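Long-range contacts in nickel-dependent hydrogenase large subunit (PDB 3MYR), which oxidises molecular hydrogen at a nickel-iron centre as the large subunit of a heterodimeric hydrogenase, and probably recycles hydrogen made by nitrogenase: residues E276-L287 with F298-R308; R238-I246 with M444-I452. One frame throughout, in Å; residues are numbered along the deposited sequence.

Contact 1: residues E276-L287 with F298-R308; sequences EGLGNFLCYGDL and FLFPRGAILDR
E276 OE2 is gripped by two nitrogens of R308, which approaches side-on in a salt bridge: NE lies 3.0 Å from OE2, almost in line with the C-O bond, while NH2 comes from above the carboxylate plane. Carboxylate and guanidinium are turned 58° against each other. The other oxygen, E276 OE1, takes the backbone N-H of L278 and of G279, the latter at 2.7 Å from G279 N to OE1 on the syn lone pair. An alanine here would probably leave the R308 guanidinium without its carboxylate partner and the N-H groups of L278 and G279 without their shared acceptor. N280, with CG beside its own backbone N (chi1 -53°), turns OD1 onto D307 N at 2.9 Å. Beyond it, F281 and C283 form antiparallel hydrogen-bonded pairs with I305 and G303, and L282 packs its CD1 against A304 CB. R302 then bends at chi3 and brings NE to Y284 O, 2.8 Å away, with the oxygen lying in the guanidinium plane. At the far end L299 and F300 both face D286, a classic beta bulge, and the F298 ring lies with one face over D286 CA. The two strands form a beta hairpin: F281, C283 and I305 pack on helix 390-399, Y284 and R302 on strand 476-485, and L287 and F300 on helix 426-456.

Contact 2: residues R238-I246 with M444-I452; sequences RLAEVRNLI and MQGWYDGLI
Segments 238-246 and 444-452, parts of helices 236-265 and 426-456, run antiparallel, their axes 10.9 Å apart at closest approach and their directions 168° from each other. Y448 packs as a knob into a hole formed by L239, V242, R243 and I246 on the facing helix. With CG anti to the backbone N, the tyrosine reaches straight across the gap between the helices. Around the tyrosine side chain, V242 CG1 comes obliquely to CE1 at 3.8 Å, I246 CD1 rests against CB at 3.6 Å, and CA of R243 lies over one face of the ring. The R243 side chain crosses the tyrosine at about a right angle and turns its guanidinium so that CE2 of the ring lies over one of its faces; the two planes stand 77° apart. I452 CG1, from the tyrosine's own helix, also lies over a ring face, offset toward the rim. Hydrophobic contacts continue at both ends. L239 and I452 meet tip to tip, CD1 to CD1 at 3.9 Å, and I246 CG2 packs on M444 CB, again at 3.9 Å. F204 of helix 203-209 touches V242, I246 and M444, while helix 86-112 packs on M444 and L451; beside the pair, R238 makes a salt bridge to E242 of the small subunit. The one hydrogen bond between the two segments runs from Y448 OH to L239 O, 2.7 Å long. That carbonyl already accepts the helical N-H of R243, and the hydroxyl meets it from the opposite face, 58° out of the carbonyl plane.

How the contacts relate
Contact 1 is nested along the chain inside the loop that contact 2 closes: helix 236-265 leads into strand 281-288, the hairpin returns through strand 300-305, and helix 426-456 follows much later. Their centres lie about 29 Å apart, yet helix 426-456 joins them, since W447 turns its indole from the 444-452 segment to L287 and L299 of the hairpin, with CH2 4.0 Å from L287 CD2. Contact 1 is the more buried and lies nearer the metal centre, the Y284 side chain being about 9 Å from the nickel-iron cofactor. Contact 2 sits farther out, away from the metal sites, so helix 426-456 links the hairpin near the active site to the outer helices of the large subunit.

Contact 1: residues E276-L287 with F298-R308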
loop_
_atom_site.group_PDB
_atom_site.type_symbol
_atom_site.label_atom_id
_atom_site.label_comp_id
_atom_site.label_asym_id
_atom_site.label_seq_id
_atom_site.Cartn_x
_atom_site.Cartn_y
_atom_site.Cartn_z
ATOM N N GLU B 276 9.217 -6.802 20.663
ATOM C CA GLU B 276 9.420 -8.023 19.845
ATOM C C GLU B 276 9.209 -9.267 20.731
ATOM O O GLU B 276 10.110 -9.681 21.460
ATOM C CB GLU B 276 10.800 -8.046 19.151
ATOM C CG GLU B 276 10.876 -9.023 17.937
ATOM C CD GLU B 276 10.858 -10.539 18.383
ATOM O OE1 GLU B 276 9.825 -11.233 18.210
ATOM O OE2 GLU B 276 11.876 -11.027 18.904
ATOM N N GLY B 277 8.013 -9.862 20.667
ATOM C CA GLY B 277 7.701 -10.894 21.662
ATOM C C GLY B 277 7.599 -12.310 21.139
ATOM O O GLY B 277 7.082 -13.178 21.849
ATOM N N LEU B 278 8.093 -12.554 19.927
ATOM C CA LEU B 278 7.954 -13.890 19.292
ATOM C C LEU B 278 9.286 -14.611 19.155
ATOM O O LEU B 278 9.387 -15.827 19.474
ATOM C CB LEU B 278 7.304 -13.799 17.902
ATOM C CG LEU B 278 5.885 -13.252 17.736
ATOM C CD1 LEU B 278 5.377 -13.358 16.221
ATOM C CD2 LEU B 278 4.967 -14.041 18.650
ATOM N N GLY B 279 10.293 -13.902 18.629
ATOM C CA GLY B 279 11.572 -14.535 18.395
ATOM C C GLY B 279 11.659 -15.428 17.125
ATOM O O GLY B 279 12.710 -16.023 16.891
ATOM N N ASN B 280 10.590 -15.534 16.339
ATOM C CA ASN B 280 10.559 -16.393 15.122
ATOM C C ASN B 280 10.313 -15.499 13.909
ATOM O O ASN B 280 9.491 -14.599 13.998
ATOM C CB ASN B 280 9.402 -17.377 15.215
ATOM C CG ASN B 280 9.426 -18.166 16.532
ATOM O OD1 ASN B 280 10.506 -18.533 17.030
ATOM N ND2 ASN B 280 8.262 -18.440 17.076
ATOM N N PHE B 281 11.009 -15.748 12.794
ATOM C CA PHE B 281 10.952 -14.868 11.617
ATOM C C PHE B 281 10.844 -15.715 10.369
ATOM O O PHE B 281 11.454 -16.745 10.296
ATOM C CB PHE B 281 12.187 -13.968 11.555
ATOM C CG PHE B 281 12.302 -13.120 12.749
ATOM C CD1 PHE B 281 12.875 -13.639 13.920
ATOM C CD2 PHE B 281 11.749 -11.817 12.758
ATOM C CE1 PHE B 281 12.929 -12.848 15.132
ATOM C CE2 PHE B 281 11.804 -11.029 13.926
ATOM C CZ PHE B 281 12.330 -11.582 15.132
ATOM N N LEU B 282 10.073 -15.270 9.388
ATOM C CA LEU B 282 9.880 -16.064 8.212
ATOM C C LEU B 282 10.106 -15.211 6.947
ATOM O O LEU B 282 9.553 -14.093 6.833
ATOM C CB LEU B 282 8.451 -16.640 8.261
ATOM C CG LEU B 282 7.866 -17.280 7.007
ATOM C CD1 LEU B 282 8.540 -18.655 6.824
ATOM C CD2 LEU B 282 6.363 -17.424 7.154
ATOM N N CYS B 283 10.856 -15.793 5.987
ATOM C CA CYS B 283 11.051 -15.230 4.656
ATOM C C CYS B 283 10.786 -16.273 3.587
ATOM O O CYS B 283 11.303 -17.374 3.680
ATOM C CB CYS B 283 12.498 -14.774 4.457
ATOM S SG CYS B 283 12.971 -13.481 5.608
ATOM N N TYR B 284 10.097 -15.876 2.525
ATOM C CA TYR B 284 10.057 -16.699 1.328
ATOM C C TYR B 284 11.226 -16.383 0.407
ATOM O O TYR B 284 11.527 -17.195 -0.497
ATOM C CB TYR B 284 8.743 -16.515 0.584
ATOM C CG TYR B 284 7.478 -16.771 1.373
ATOM C CD1 TYR B 284 7.467 -17.657 2.473
ATOM C CD2 TYR B 284 6.240 -16.211 0.940
ATOM C CE1 TYR B 284 6.255 -17.933 3.167
ATOM C CE2 TYR B 284 4.986 -16.481 1.660
ATOM C CZ TYR B 284 5.041 -17.296 2.792
ATOM O OH TYR B 284 3.854 -17.524 3.476
ATOM N N GLY B 285 11.846 -15.205 0.572
ATOM C CA GLY B 285 12.946 -14.804 -0.309
ATOM C C GLY B 285 12.438 -14.203 -1.633
ATOM O O GLY B 285 11.242 -14.308 -1.971
ATOM N N ASP B 286 13.319 -13.515 -2.366
ATOM C CA ASP B 286 12.920 -12.843 -3.603
ATOM C C ASP B 286 14.139 -12.288 -4.340
ATOM O O ASP B 286 15.235 -12.276 -3.787
ATOM C CB ASP B 286 11.971 -11.680 -3.292
ATOM C CG ASP B 286 10.982 -11.414 -4.441
ATOM O OD1 ASP B 286 9.858 -10.963 -4.167
ATOM O OD2 ASP B 286 11.358 -11.597 -5.631
ATOM N N LEU B 287 13.913 -11.802 -5.555
ATOM C CA LEU B 287 14.865 -11.008 -6.314
ATOM C C LEU B 287 16.003 -11.857 -6.889
ATOM O O LEU B 287 17.173 -11.749 -6.474
ATOM C CB LEU B 287 15.370 -9.784 -5.569
ATOM C CG LEU B 287 14.205 -8.811 -5.210
ATOM C CD1 LEU B 287 14.729 -7.852 -4.114
ATOM C CD2 LEU B 287 13.699 -8.011 -6.454
ATOM N N PHE B 298 18.552 -15.852 -5.082
ATOM C CA PHE B 298 17.781 -14.739 -4.517
ATOM C C PHE B 298 18.720 -13.722 -3.844
ATOM O O PHE B 298 19.657 -14.080 -3.149
ATOM C CB PHE B 298 16.773 -15.265 -3.485
ATOM C CG PHE B 298 15.488 -15.837 -4.070
ATOM C CD1 PHE B 298 14.532 -16.418 -3.209
ATOM C CD2 PHE B 298 15.209 -15.774 -5.437
ATOM C CE1 PHE B 298 13.301 -16.905 -3.689
ATOM C CE2 PHE B 298 14.009 -16.284 -5.958
ATOM C CZ PHE B 298 13.037 -16.861 -5.064
ATOM N N LEU B 299 18.433 -12.443 -3.983
ATOM C CA LEU B 299 19.030 -11.460 -3.079
ATOM C C LEU B 299 18.529 -11.644 -1.602
ATOM O O LEU B 299 19.322 -11.696 -0.670
ATOM C CB LEU B 299 18.732 -10.045 -3.593
ATOM C CG LEU B 299 19.201 -8.915 -2.667
ATOM C CD1 LEU B 299 20.729 -9.065 -2.514
ATOM C CD2 LEU B 299 18.908 -7.639 -3.364
ATOM N N PHE B 300 17.243 -11.815 -1.400
ATOM C CA PHE B 300 16.734 -12.112 -0.070
ATOM C C PHE B 300 16.512 -13.612 0.025
ATOM O O PHE B 300 15.715 -14.152 -0.729
ATOM C CB PHE B 300 15.379 -11.418 0.133
ATOM C CG PHE B 300 15.459 -9.906 0.203
ATOM C CD1 PHE B 300 16.281 -9.289 1.126
ATOM C CD2 PHE B 300 14.545 -9.129 -0.479
ATOM C CE1 PHE B 300 16.303 -7.889 1.231
ATOM C CE2 PHE B 300 14.535 -7.739 -0.353
ATOM C CZ PHE B 300 15.398 -7.116 0.497
ATOM N N PRO B 301 17.178 -14.294 0.983
ATOM C CA PRO B 301 17.085 -15.743 1.004
ATOM C C PRO B 301 15.780 -16.219 1.618
ATOM O O PRO B 301 15.178 -15.495 2.431
ATOM C CB PRO B 301 18.288 -16.162 1.878
ATOM C CG PRO B 301 18.455 -14.957 2.793
ATOM C CD PRO B 301 18.150 -13.773 1.948
ATOM N N ARG B 302 15.384 -17.443 1.236
ATOM C CA ARG B 302 14.253 -18.145 1.835
ATOM C C ARG B 302 14.707 -18.819 3.119
ATOM O O ARG B 302 15.760 -19.450 3.154
ATOM C CB ARG B 302 13.755 -19.217 0.863
ATOM C CG ARG B 302 12.565 -20.038 1.396
ATOM C CD ARG B 302 11.863 -20.880 0.291
ATOM N NE ARG B 302 11.388 -19.939 -0.705
ATOM C CZ ARG B 302 10.945 -20.247 -1.924
ATOM N NH1 ARG B 302 10.646 -19.268 -2.808
ATOM N NH2 ARG B 302 10.869 -21.511 -2.262
ATOM N N GLY B 303 13.879 -18.769 4.155
ATOM C CA GLY B 303 14.148 -19.546 5.368
ATOM C C GLY B 303 13.390 -18.996 6.572
ATOM O O GLY B 303 12.669 -18.000 6.492
ATOM N N ALA B 304 13.586 -19.655 7.698
ATOM C CA ALA B 304 12.906 -19.318 8.926
ATOM C C ALA B 304 13.931 -19.379 10.052
ATOM O O ALA B 304 14.745 -20.320 10.128
ATOM C CB ALA B 304 11.808 -20.353 9.192
ATOM N N ILE B 305 13.773 -18.471 11.003
ATOM C CA ILE B 305 14.588 -18.430 12.205
ATOM C C ILE B 305 13.640 -18.669 13.336
ATOM O O ILE B 305 12.517 -18.113 13.352
ATOM C CB ILE B 305 15.238 -17.043 12.345
ATOM C CG1 ILE B 305 16.340 -16.909 11.313
ATOM C CG2 ILE B 305 15.771 -16.749 13.778
ATOM C CD1 ILE B 305 16.659 -15.432 10.949
ATOM N N LEU B 306 14.061 -19.529 14.271
ATOM C CA LEU B 306 13.240 -19.811 15.432
ATOM C C LEU B 306 14.000 -19.417 16.672
ATOM O O LEU B 306 15.235 -19.605 16.734
ATOM C CB LEU B 306 12.890 -21.277 15.502
ATOM C CG LEU B 306 12.078 -21.795 14.302
ATOM C CD1 LEU B 306 11.847 -23.291 14.551
ATOM C CD2 LEU B 306 10.765 -21.040 14.236
ATOM N N ASP B 307 13.283 -18.826 17.633
ATOM C CA ASP B 307 13.850 -18.648 18.981
ATOM C C ASP B 307 15.134 -17.791 18.937
ATOM O O ASP B 307 16.056 -18.034 19.710
ATOM C CB ASP B 307 14.144 -20.035 19.660
ATOM C CG ASP B 307 12.877 -20.947 19.721
ATOM O OD1 ASP B 307 11.758 -20.382 19.903
ATOM O OD2 ASP B 307 12.957 -22.209 19.531
ATOM N N ARG B 308 15.188 -16.815 18.016
ATOM C CA ARG B 308 16.323 -15.840 17.907
ATOM C C ARG B 308 17.670 -16.521 17.671
ATOM O O ARG B 308 18.739 -15.967 17.949
ATOM C CB ARG B 308 16.388 -14.883 19.109
ATOM C CG ARG B 308 15.121 -14.061 19.243
ATOM C CD ARG B 308 15.189 -13.111 20.408
ATOM N NE ARG B 308 13.998 -12.262 20.607
ATOM C CZ ARG B 308 13.924 -11.320 21.576
ATOM N NH1 ARG B 308 14.959 -11.124 22.429
ATOM N NH2 ARG B 308 12.859 -10.514 21.689
HETATM O O HOH W 1 10.938 -18.028 20.111
#

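Contact 2: residues R238-I246 with M444-I452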
loop_
_atom_site.group_PDB
_atom_site.type_symbol
_atom_site.label_atom_id
_atom_site.label_comp_id
_atom_site.label_asym_id
_atom_site.label_seq_id
_atom_site.Cartn_x
_atom_site.Cartn_y
_atom_site.Cartn_z
ATOM N N ARG B 238 13.656 6.490 -23.385
ATOM C CA ARG B 238 12.980 6.032 -22.131
ATOM C C ARG B 238 13.984 5.438 -21.117
ATOM O O ARG B 238 13.875 5.628 -19.889
ATOM C CB ARG B 238 11.883 5.016 -22.417
ATOM C CG ARG B 238 10.784 5.525 -23.378
ATOM C CD ARG B 238 10.111 6.664 -22.637
ATOM N NE ARG B 238 8.787 6.364 -22.189
ATOM C CZ ARG B 238 8.026 7.126 -21.387
ATOM N NH1 ARG B 238 8.445 8.248 -20.785
ATOM N NH2 ARG B 238 6.821 6.705 -21.139
ATOM N N LEU B 239 14.983 4.729 -21.631
ATOM C CA LEU B 239 15.945 4.125 -20.729
ATOM C C LEU B 239 16.810 5.189 -20.004
ATOM O O LEU B 239 17.298 4.941 -18.889
ATOM C CB LEU B 239 16.835 3.124 -21.502
ATOM C CG LEU B 239 15.997 1.871 -21.872
ATOM C CD1 LEU B 239 16.586 1.031 -23.008
ATOM C CD2 LEU B 239 15.509 0.987 -20.686
ATOM N N ALA B 240 17.045 6.336 -20.661
ATOM C CA ALA B 240 17.817 7.427 -20.037
ATOM C C ALA B 240 17.025 7.995 -18.883
ATOM O O ALA B 240 17.596 8.322 -17.878
ATOM C CB ALA B 240 18.089 8.534 -21.024
ATOM N N GLU B 241 15.707 8.161 -19.051
ATOM C CA GLU B 241 14.868 8.638 -17.917
ATOM C C GLU B 241 14.908 7.640 -16.737
ATOM O O GLU B 241 14.987 8.020 -15.590
ATOM C CB GLU B 241 13.410 8.799 -18.396
ATOM C CG GLU B 241 13.253 9.787 -19.590
ATOM C CD GLU B 241 11.758 9.973 -20.041
ATOM O OE1 GLU B 241 11.146 10.990 -19.651
ATOM O OE2 GLU B 241 11.163 9.065 -20.660
ATOM N N VAL B 242 14.883 6.347 -17.032
ATOM C CA VAL B 242 14.905 5.357 -15.973
ATOM C C VAL B 242 16.234 5.494 -15.208
ATOM O O VAL B 242 16.277 5.438 -13.965
ATOM C CB VAL B 242 14.810 3.987 -16.567
ATOM C CG1 VAL B 242 15.132 2.864 -15.493
ATOM C CG2 VAL B 242 13.446 3.791 -17.266
ATOM N N ARG B 243 17.330 5.691 -15.951
ATOM C CA ARG B 243 18.611 5.819 -15.275
ATOM C C ARG B 243 18.638 6.986 -14.277
ATOM O O ARG B 243 19.180 6.888 -13.168
ATOM C CB ARG B 243 19.715 6.051 -16.296
ATOM C CG ARG B 243 21.035 6.251 -15.540
ATOM C CD ARG B 243 22.092 6.907 -16.453
ATOM N NE ARG B 243 22.772 5.842 -17.187
ATOM C CZ ARG B 243 23.793 5.129 -16.704
ATOM N NH1 ARG B 243 24.286 5.346 -15.476
ATOM N NH2 ARG B 243 24.309 4.165 -17.454
ATOM N N ASN B 244 18.119 8.132 -14.691
ATOM C CA ASN B 244 18.111 9.285 -13.776
ATOM C C ASN B 244 17.266 9.028 -12.529
ATOM O O ASN B 244 17.603 9.476 -11.423
ATOM C CB ASN B 244 17.624 10.555 -14.502
ATOM C CG ASN B 244 18.729 11.172 -15.384
ATOM O OD1 ASN B 244 19.792 10.595 -15.552
ATOM N ND2 ASN B 244 18.466 12.335 -15.951
ATOM N N LEU B 245 16.138 8.338 -12.695
ATOM C CA LEU B 245 15.274 8.052 -11.508
ATOM C C LEU B 245 16.016 7.157 -10.479
ATOM O O LEU B 245 15.919 7.385 -9.290
ATOM C CB LEU B 245 13.941 7.389 -11.950
ATOM C CG LEU B 245 13.066 8.365 -12.718
ATOM C CD1 LEU B 245 12.004 7.565 -13.612
ATOM C CD2 LEU B 245 12.412 9.377 -11.670
ATOM N N ILE B 246 16.823 6.203 -10.936
ATOM C CA ILE B 246 17.528 5.301 -9.989
ATOM C C ILE B 246 18.542 6.079 -9.145
ATOM O O ILE B 246 18.676 5.873 -7.946
ATOM C CB ILE B 246 18.287 4.197 -10.776
ATOM C CG1 ILE B 246 17.277 3.187 -11.368
ATOM C CG2 ILE B 246 19.298 3.502 -9.840
ATOM C CD1 ILE B 246 17.938 2.117 -12.381
ATOM N N MET B 444 19.831 -1.902 -7.562
ATOM C CA MET B 444 19.099 -1.396 -8.713
ATOM C C MET B 444 20.018 -1.178 -9.883
ATOM O O MET B 444 19.597 -1.448 -10.984
ATOM C CB MET B 444 18.387 -0.054 -8.429
ATOM C CG MET B 444 17.247 -0.132 -7.356
ATOM S SD MET B 444 15.787 -0.889 -8.030
ATOM C CE MET B 444 15.176 0.507 -9.062
ATOM N N GLN B 445 21.223 -0.633 -9.659
ATOM C CA GLN B 445 22.155 -0.334 -10.732
ATOM C C GLN B 445 22.550 -1.644 -11.439
ATOM O O GLN B 445 22.593 -1.687 -12.652
ATOM C CB GLN B 445 23.432 0.441 -10.276
ATOM C CG GLN B 445 24.273 1.060 -11.501
ATOM C CD GLN B 445 23.425 2.061 -12.397
ATOM O OE1 GLN B 445 23.436 2.017 -13.651
ATOM N NE2 GLN B 445 22.683 2.918 -11.750
ATOM N N GLY B 446 22.685 -2.736 -10.693
ATOM C CA GLY B 446 23.150 -3.987 -11.289
ATOM C C GLY B 446 22.054 -4.517 -12.218
ATOM O O GLY B 446 22.333 -4.986 -13.317
ATOM N N TRP B 447 20.791 -4.377 -11.824
ATOM C CA TRP B 447 19.736 -4.960 -12.675
ATOM C C TRP B 447 19.517 -4.094 -13.911
ATOM O O TRP B 447 19.289 -4.619 -15.017
ATOM C CB TRP B 447 18.395 -5.080 -11.939
ATOM C CG TRP B 447 18.456 -5.942 -10.737
ATOM C CD1 TRP B 447 18.971 -7.243 -10.645
ATOM C CD2 TRP B 447 17.853 -5.652 -9.454
ATOM N NE1 TRP B 447 18.773 -7.714 -9.343
ATOM C CE2 TRP B 447 18.105 -6.769 -8.605
ATOM C CE3 TRP B 447 17.129 -4.565 -8.947
ATOM C CZ2 TRP B 447 17.719 -6.789 -7.279
ATOM C CZ3 TRP B 447 16.710 -4.613 -7.632
ATOM C CH2 TRP B 447 16.984 -5.729 -6.821
ATOM N N TYR B 448 19.616 -2.778 -13.732
ATOM C CA TYR B 448 19.523 -1.849 -14.864
ATOM C C TYR B 448 20.641 -2.131 -15.921
ATOM O O TYR B 448 20.366 -2.246 -17.167
ATOM C CB TYR B 448 19.599 -0.394 -14.388
ATOM C CG TYR B 448 19.593 0.611 -15.543
ATOM C CD1 TYR B 448 18.393 1.036 -16.088
ATOM C CD2 TYR B 448 20.795 1.143 -16.071
ATOM C CE1 TYR B 448 18.366 1.946 -17.163
ATOM C CE2 TYR B 448 20.797 2.074 -17.130
ATOM C CZ TYR B 448 19.570 2.442 -17.681
ATOM O OH TYR B 448 19.509 3.348 -18.701
ATOM N N ASP B 449 21.881 -2.209 -15.439
ATOM C CA ASP B 449 23.004 -2.471 -16.333
ATOM C C ASP B 449 22.805 -3.820 -16.996
ATOM O O ASP B 449 23.193 -4.013 -18.131
ATOM C CB ASP B 449 24.356 -2.508 -15.573
ATOM C CG ASP B 449 24.759 -1.159 -15.044
ATOM O OD1 ASP B 449 24.254 -0.107 -15.582
ATOM O OD2 ASP B 449 25.581 -1.143 -14.088
ATOM N N GLY B 450 22.256 -4.782 -16.282
ATOM C CA GLY B 450 22.096 -6.123 -16.868
ATOM C C GLY B 450 21.007 -6.099 -17.947
ATOM O O GLY B 450 21.109 -6.813 -18.957
ATOM N N LEU B 451 19.988 -5.257 -17.761
ATOM C CA LEU B 451 18.938 -5.032 -18.789
ATOM C C LEU B 451 19.538 -4.396 -20.052
ATOM O O LEU B 451 19.314 -4.884 -21.173
ATOM C CB LEU B 451 17.785 -4.162 -18.220
ATOM C CG LEU B 451 16.616 -3.802 -19.124
ATOM C CD1 LEU B 451 15.837 -5.055 -19.658
ATOM C CD2 LEU B 451 15.618 -2.873 -18.378
ATOM N N ILE B 452 20.295 -3.322 -19.883
ATOM C CA ILE B 452 20.925 -2.648 -21.011
ATOM C C ILE B 452 21.855 -3.631 -21.759
ATOM O O ILE B 452 21.802 -3.726 -23.011
ATOM C CB ILE B 452 21.756 -1.424 -20.582
ATOM C CG1 ILE B 452 20.872 -0.345 -19.936
ATOM C CG2 ILE B 452 22.426 -0.756 -21.826
ATOM C CD1 ILE B 452 19.648 -0.026 -20.765
#